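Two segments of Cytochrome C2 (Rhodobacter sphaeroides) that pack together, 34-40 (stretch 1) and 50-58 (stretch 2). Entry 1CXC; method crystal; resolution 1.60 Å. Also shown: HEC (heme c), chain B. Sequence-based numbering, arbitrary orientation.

Stretch 1 (34-40) AKTGPNL
Stretch 2 50-58: TQADFKGYG

No direct hydrogen bond joins these two stretches of cytochrome c2 among the atoms modelled; the contact rests on a proline laid against an aromatic ring, and a water makes the polar bridge, while the heme hydrogen-bonds only the second stretch. It illustrates a general principle: irregular loops can pack by shape, with a water and a cofactor supplying the polar bonding.

Neither stretch forms a regular helix or strand. In the first, Gly37 (phi/psi -106/172), Pro38 (-72/163) and Asn39 (-69/126) are extended, following Thr36 at -63/-49. After Thr50 (-131/0) the second makes a type I turn from Gln51 to Phe54, with Ala52 (-61/-28) and Asp53 (-102/9) at its corners, closed by a backbone hydrogen bond from Phe54 N to Gln51 O, 3.3 Å; Phe54 (-99/117), Lys55 (-101/13), Gly56 (-109/26) and Tyr57 (-72/147) follow. Pro38 CA lies 5.5 Å from Phe54 CA, and Gly37 CA 7.5 Å from Gly56 CA: the chains run in broadly opposite, oblique directions. Together the stretches bury 278 Å².

Phe54 (chi1 -176°, t; chi2 64°) points its CA-to-CB bond toward the first stretch, and Pro38, its ring puckered C-gamma endo, points back. Pro38 CD stands 3.7 Å from the centroid of the Phe54 ring and only 8° off its normal, a CH-pi contact in which the slightly polarised C-H groups beside the proline nitrogen meet the pi cloud. At the ring edge, Thr36 O approaches Phe54 CE1 to 3.4 Å, placing a partly negative carbonyl near the electropositive rim. Pro38 also meets Tyr57 (chi1 -72°, m; chi2 -68°), with Pro38 CG 4.0 Å from Tyr57 CE1.

Beyond the proline, Asn39 (chi1 178°, t) and Gln51 (chi1 170°, t; chi2 74°, p) turn their CA-to-CB bonds toward each other's stretches, yet their closest approach is a van der Waals one, Asn39 CB to Gln51 NE2 at 3.8 Å. That amide nitrogen instead donates to Asp53 OD1 at 3.0 Å, bracing the turn. The same carboxylate oxygen, Asp53 OD1, accepts from a water oxygen at 2.6 Å, which accepts from Asn39 N at 3.1 Å, bridging the stretches.

The heme meets the first stretch by packing. Tyr57 OH accepts from Gln51 N at 3.0 Å and donates to HEC O1A at 2.6 Å, tying the turn to a propionate; Gly58 N, at the N-cap position before a helix, donates a hydrogen bond to HEC O2D at 2.9 Å. Gly37 CA lies 3.8 Å from HEC C2D, where a CB would clash with HEC C1D: glycine permits this close approach.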

ATOM      1  N   ALA A  34      -6.363  12.672   3.755  1.00 23.90           N
ATOM      2  CA  ALA A  34      -7.175  12.029   2.734  1.00 22.25           C
ATOM      3  C   ALA A  34      -7.647  10.665   3.221  1.00 23.67           C
ATOM      4  O   ALA A  34      -6.898   9.932   3.870  1.00 25.06           O
ATOM      5  CB  ALA A  34      -6.334  11.808   1.495  1.00 22.14           C
ATOM      6  N   LYS A  35      -8.884  10.271   2.940  1.00 22.32           N
ATOM      7  CA  LYS A  35      -9.346   8.977   3.432  1.00 22.86           C
ATOM      8  C   LYS A  35      -9.828   8.050   2.332  1.00 20.26           C
ATOM      9  O   LYS A  35     -10.626   7.154   2.571  1.00 20.91           O
ATOM     10  CB  LYS A  35     -10.485   9.151   4.437  1.00 26.30           C
ATOM     11  CG  LYS A  35     -10.283  10.256   5.475  1.00 29.61           C
ATOM     12  CD  LYS A  35      -9.971   9.663   6.836  1.00 30.88           C
ATOM     13  N   THR A  36      -9.464   8.305   1.091  1.00 17.31           N
ATOM     14  CA  THR A  36      -9.895   7.441   0.011  1.00 16.22           C
ATOM     15  C   THR A  36      -9.351   6.029   0.179  1.00 15.52           C
ATOM     16  O   THR A  36     -10.014   5.067  -0.191  1.00 15.42           O
ATOM     17  CB  THR A  36      -9.449   8.091  -1.301  1.00 17.07           C
ATOM     18  OG1 THR A  36     -10.270   9.247  -1.389  1.00 16.20           O
ATOM     19  CG2 THR A  36      -9.676   7.234  -2.537  1.00 13.54           C
ATOM     20  N   GLY A  37      -8.056   5.918   0.440  1.00 13.73           N
ATOM     21  CA  GLY A  37      -7.437   4.623   0.650  1.00 12.44           C
ATOM     22  C   GLY A  37      -7.135   4.439   2.137  1.00 13.31           C
ATOM     23  O   GLY A  37      -7.304   5.358   2.945  1.00 13.85           O
ATOM     24  N   PRO A  38      -6.700   3.245   2.571  1.00 13.89           N
ATOM     25  CA  PRO A  38      -6.473   2.958   3.992  1.00 12.45           C
ATOM     26  C   PRO A  38      -5.249   3.645   4.567  1.00 10.73           C
ATOM     27  O   PRO A  38      -4.310   4.007   3.857  1.00 11.55           O
ATOM     28  CB  PRO A  38      -6.257   1.458   4.016  1.00 12.72           C
ATOM     29  CG  PRO A  38      -6.001   1.026   2.594  1.00 10.03           C
ATOM     30  CD  PRO A  38      -6.739   2.040   1.747  1.00 11.72           C
ATOM     31  N   ASN A  39      -5.172   3.710   5.887  1.00 11.40           N
ATOM     32  CA  ASN A  39      -4.008   4.239   6.577  1.00 10.29           C
ATOM     33  C   ASN A  39      -2.877   3.248   6.344  1.00 11.45           C
ATOM     34  O   ASN A  39      -3.100   2.023   6.378  1.00 13.89           O
ATOM     35  CB  ASN A  39      -4.332   4.302   8.061  1.00  9.33           C
ATOM     36  CG  ASN A  39      -3.226   4.790   8.984  1.00  9.65           C
ATOM     37  OD1 ASN A  39      -2.091   5.054   8.597  1.00 10.74           O
ATOM     38  ND2 ASN A  39      -3.557   4.903  10.260  1.00  9.95           N
ATOM     39  N   LEU A  40      -1.735   3.720   5.843  1.00 10.77           N
ATOM     40  CA  LEU A  40      -0.614   2.845   5.547  1.00  9.65           C
ATOM     41  C   LEU A  40       0.303   2.575   6.732  1.00 10.01           C
ATOM     42  O   LEU A  40       1.295   1.857   6.607  1.00  9.40           O
ATOM     43  CB  LEU A  40       0.137   3.414   4.328  1.00 12.13           C
ATOM     44  CG  LEU A  40      -0.015   2.739   2.945  1.00 16.51           C
ATOM     45  CD1 LEU A  40      -1.254   1.888   2.802  1.00 12.03           C
ATOM     46  CD2 LEU A  40       0.134   3.716   1.812  1.00 10.48           C
ATOM     47  N   THR A  50      -7.244  -5.763   5.409  1.00 10.79           N
ATOM     48  CA  THR A  50      -7.607  -5.955   6.795  1.00 12.87           C
ATOM     49  C   THR A  50      -7.497  -4.718   7.681  1.00 14.15           C
ATOM     50  O   THR A  50      -7.699  -4.848   8.881  1.00 16.52           O
ATOM     51  CB  THR A  50      -6.821  -7.126   7.449  1.00 12.29           C
ATOM     52  OG1 THR A  50      -5.475  -6.735   7.536  1.00 16.56           O
ATOM     53  CG2 THR A  50      -6.919  -8.434   6.679  1.00 13.27           C
ATOM     54  N   GLN A  51      -7.092  -3.528   7.193  1.00 14.85           N
ATOM     55  CA  GLN A  51      -7.026  -2.378   8.106  1.00 14.34           C
ATOM     56  C   GLN A  51      -8.385  -2.227   8.784  1.00 15.35           C
ATOM     57  O   GLN A  51      -9.407  -2.117   8.106  1.00 15.17           O
ATOM     58  CB  GLN A  51      -6.653  -1.124   7.310  1.00 15.20           C
ATOM     59  CG  GLN A  51      -6.775   0.190   8.070  1.00 17.12           C
ATOM     60  CD  GLN A  51      -5.656   0.367   9.066  1.00 17.89           C
ATOM     61  OE1 GLN A  51      -4.710  -0.436   9.088  1.00 20.42           O
ATOM     62  NE2 GLN A  51      -5.756   1.355   9.964  1.00 16.26           N
ATOM     63  N   ALA A  52      -8.446  -2.242  10.125  1.00 13.63           N
ATOM     64  CA  ALA A  52      -9.740  -2.243  10.802  1.00 15.78           C
ATOM     65  C   ALA A  52     -10.679  -1.056  10.589  1.00 16.56           C
ATOM     66  O   ALA A  52     -11.897  -1.217  10.451  1.00 15.80           O
ATOM     67  CB  ALA A  52      -9.535  -2.396  12.305  1.00 16.03           C
ATOM     68  N   ASP A  53     -10.167   0.127  10.306  1.00 18.12           N
ATOM     69  CA  ASP A  53     -11.080   1.237  10.141  1.00 18.07           C
ATOM     70  C   ASP A  53     -11.323   1.599   8.698  1.00 18.94           C
ATOM     71  O   ASP A  53     -11.763   2.692   8.398  1.00 21.47           O
ATOM     72  CB  ASP A  53     -10.547   2.450  10.881  1.00 20.89           C
ATOM     73  CG  ASP A  53      -9.175   2.901  10.390  1.00 23.31           C
ATOM     74  OD1 ASP A  53      -8.563   2.211   9.573  1.00 26.20           O
ATOM     75  OD2 ASP A  53      -8.571   3.686  11.108  1.00 28.22           O
ATOM     76  N   PHE A  54     -10.870   0.815   7.751  1.00 17.44           N
ATOM     77  CA  PHE A  54     -11.111   1.182   6.386  1.00 19.05           C
ATOM     78  C   PHE A  54     -12.292   0.390   5.890  1.00 22.24           C
ATOM     79  O   PHE A  54     -12.260  -0.832   5.820  1.00 20.74           O
ATOM     80  CB  PHE A  54      -9.876   0.904   5.530  1.00 15.42           C
ATOM     81  CG  PHE A  54     -10.035   1.368   4.094  1.00 13.60           C
ATOM     82  CD1 PHE A  54     -10.189   2.708   3.804  1.00 12.99           C
ATOM     83  CD2 PHE A  54     -10.104   0.441   3.075  1.00 11.22           C
ATOM     84  CE1 PHE A  54     -10.421   3.114   2.503  1.00 10.98           C
ATOM     85  CE2 PHE A  54     -10.341   0.851   1.777  1.00 13.38           C
ATOM     86  CZ  PHE A  54     -10.497   2.188   1.494  1.00 11.88           C
ATOM     87  N   LYS A  55     -13.374   1.052   5.536  1.00 27.38           N
ATOM     88  CA  LYS A  55     -14.519   0.294   5.091  1.00 33.10           C
ATOM     89  C   LYS A  55     -14.669   0.263   3.575  1.00 32.04           C
ATOM     90  O   LYS A  55     -15.494  -0.501   3.078  1.00 33.88           O
ATOM     91  CB  LYS A  55     -15.787   0.864   5.724  1.00 40.16           C
ATOM     92  CG  LYS A  55     -15.752   0.853   7.248  1.00 49.87           C
ATOM     93  CD  LYS A  55     -15.732  -0.573   7.798  1.00 60.63           C
ATOM     94  CE  LYS A  55     -15.669  -0.554   9.323  1.00 65.27           C
ATOM     95  NZ  LYS A  55     -15.220  -1.831   9.847  1.00 69.71           N
ATOM     96  N   GLY A  56     -13.644   0.685   2.832  1.00 29.49           N
ATOM     97  CA  GLY A  56     -13.799   0.702   1.383  1.00 26.22           C
ATOM     98  C   GLY A  56     -13.010  -0.328   0.577  1.00 23.82           C
ATOM     99  O   GLY A  56     -12.798  -0.141  -0.631  1.00 24.02           O
ATOM    100  N   TYR A  57     -12.647  -1.492   1.132  1.00 20.87           N
ATOM    101  CA  TYR A  57     -11.907  -2.447   0.308  1.00 17.90           C
ATOM    102  C   TYR A  57     -12.782  -3.106  -0.749  1.00 18.42           C
ATOM    103  O   TYR A  57     -13.978  -3.344  -0.539  1.00 19.13           O
ATOM    104  CB  TYR A  57     -11.299  -3.566   1.147  1.00 14.60           C
ATOM    105  CG  TYR A  57     -10.126  -3.140   1.991  1.00 13.94           C
ATOM    106  CD1 TYR A  57      -8.923  -2.766   1.408  1.00 11.30           C
ATOM    107  CD2 TYR A  57     -10.261  -3.190   3.362  1.00 10.35           C
ATOM    108  CE1 TYR A  57      -7.857  -2.452   2.238  1.00 11.76           C
ATOM    109  CE2 TYR A  57      -9.205  -2.882   4.186  1.00 11.26           C
ATOM    110  CZ  TYR A  57      -8.011  -2.528   3.614  1.00  9.17           C
ATOM    111  OH  TYR A  57      -6.939  -2.352   4.436  1.00 11.64           O
ATOM    112  N   GLY A  58     -12.197  -3.425  -1.900  1.00 17.44           N
ATOM    113  CA  GLY A  58     -12.933  -4.101  -2.939  1.00 20.38           C
ATOM    114  C   GLY A  58     -12.899  -5.604  -2.665  1.00 22.68           C
ATOM    115  O   GLY A  58     -12.096  -6.107  -1.871  1.00 19.87           O
TER
HETATM  116 FE   HEC B 125      -3.302   3.047  -2.647  1.00 12.12          FE
HETATM  117  CHA HEC B 125      -4.870   0.375  -1.289  1.00 10.23           C
HETATM  118  CHB HEC B 125      -0.291   1.834  -1.617  1.00  9.29           C
HETATM  119  CHC HEC B 125      -1.714   5.665  -4.187  1.00 11.47           C
HETATM  120  CHD HEC B 125      -6.323   4.455  -3.425  1.00 10.59           C
HETATM  121  NA  HEC B 125      -2.693   1.428  -1.693  1.00  7.33           N
HETATM  122  C1A HEC B 125      -3.488   0.402  -1.206  1.00  9.03           C
HETATM  123  C2A HEC B 125      -2.678  -0.633  -0.590  1.00  9.51           C
HETATM  124  C3A HEC B 125      -1.387  -0.243  -0.704  1.00  7.83           C
HETATM  125  C4A HEC B 125      -1.411   1.053  -1.359  1.00  8.84           C
HETATM  126  CMA HEC B 125      -0.171  -1.073  -0.316  1.00  8.08           C
HETATM  127  CAA HEC B 125      -3.168  -1.878   0.135  1.00 11.47           C
HETATM  128  CBA HEC B 125      -3.157  -1.652   1.639  1.00 12.62           C
HETATM  129  CGA HEC B 125      -3.946  -2.653   2.467  1.00  9.44           C
HETATM  130  O1A HEC B 125      -4.591  -2.237   3.407  1.00 10.67           O
HETATM  131  O2A HEC B 125      -4.060  -3.799   2.047  1.00 14.06           O
HETATM  132  NB  HEC B 125      -1.426   3.609  -2.871  1.00 11.38           N
HETATM  133  C1B HEC B 125      -0.300   3.029  -2.304  1.00 10.87           C
HETATM  134  C2B HEC B 125       0.894   3.802  -2.605  1.00 12.48           C
HETATM  135  C3B HEC B 125       0.523   4.852  -3.403  1.00 12.97           C
HETATM  136  C4B HEC B 125      -0.924   4.727  -3.547  1.00 11.64           C
HETATM  137  CMB HEC B 125       2.310   3.477  -2.115  1.00 11.48           C
HETATM  138  CAB HEC B 125       1.388   5.803  -4.016  1.00  8.25           C
HETATM  139  CBB HEC B 125       2.393   5.422  -5.019  1.00 10.12           C
HETATM  140  NC  HEC B 125      -3.895   4.670  -3.630  1.00 10.26           N
HETATM  141  C1C HEC B 125      -3.093   5.645  -4.217  1.00 11.50           C
HETATM  142  C2C HEC B 125      -3.897   6.725  -4.752  1.00 10.86           C
HETATM  143  C3C HEC B 125      -5.190   6.387  -4.540  1.00 12.39           C
HETATM  144  C4C HEC B 125      -5.181   5.122  -3.832  1.00 11.21           C
HETATM  145  CMC HEC B 125      -3.377   8.069  -5.241  1.00 10.87           C
HETATM  146  CAC HEC B 125      -6.316   7.128  -4.884  1.00 11.81           C
HETATM  147  CBC HEC B 125      -6.590   7.559  -6.247  1.00 14.61           C
HETATM  148  ND  HEC B 125      -5.172   2.540  -2.394  1.00 11.95           N
HETATM  149  C1D HEC B 125      -6.321   3.237  -2.763  1.00 11.61           C
HETATM  150  C2D HEC B 125      -7.515   2.479  -2.457  1.00 11.94           C
HETATM  151  C3D HEC B 125      -7.111   1.306  -1.922  1.00 11.04           C
HETATM  152  C4D HEC B 125      -5.663   1.360  -1.857  1.00 11.24           C
HETATM  153  CMD HEC B 125      -8.959   2.900  -2.726  1.00  9.92           C
HETATM  154  CAD HEC B 125      -7.975   0.068  -1.734  1.00 12.69           C
HETATM  155  CBD HEC B 125      -7.733  -0.949  -2.849  1.00 15.01           C
HETATM  156  CGD HEC B 125      -8.879  -1.947  -3.068  1.00 17.08           C
HETATM  157  O1D HEC B 125      -8.875  -2.621  -4.088  1.00 17.28           O
HETATM  158  O2D HEC B 125      -9.544  -2.293  -2.105  1.00 16.67           O
HETATM  159  O   HOH W   1      -7.845   3.411   7.346  1.00 15.85           O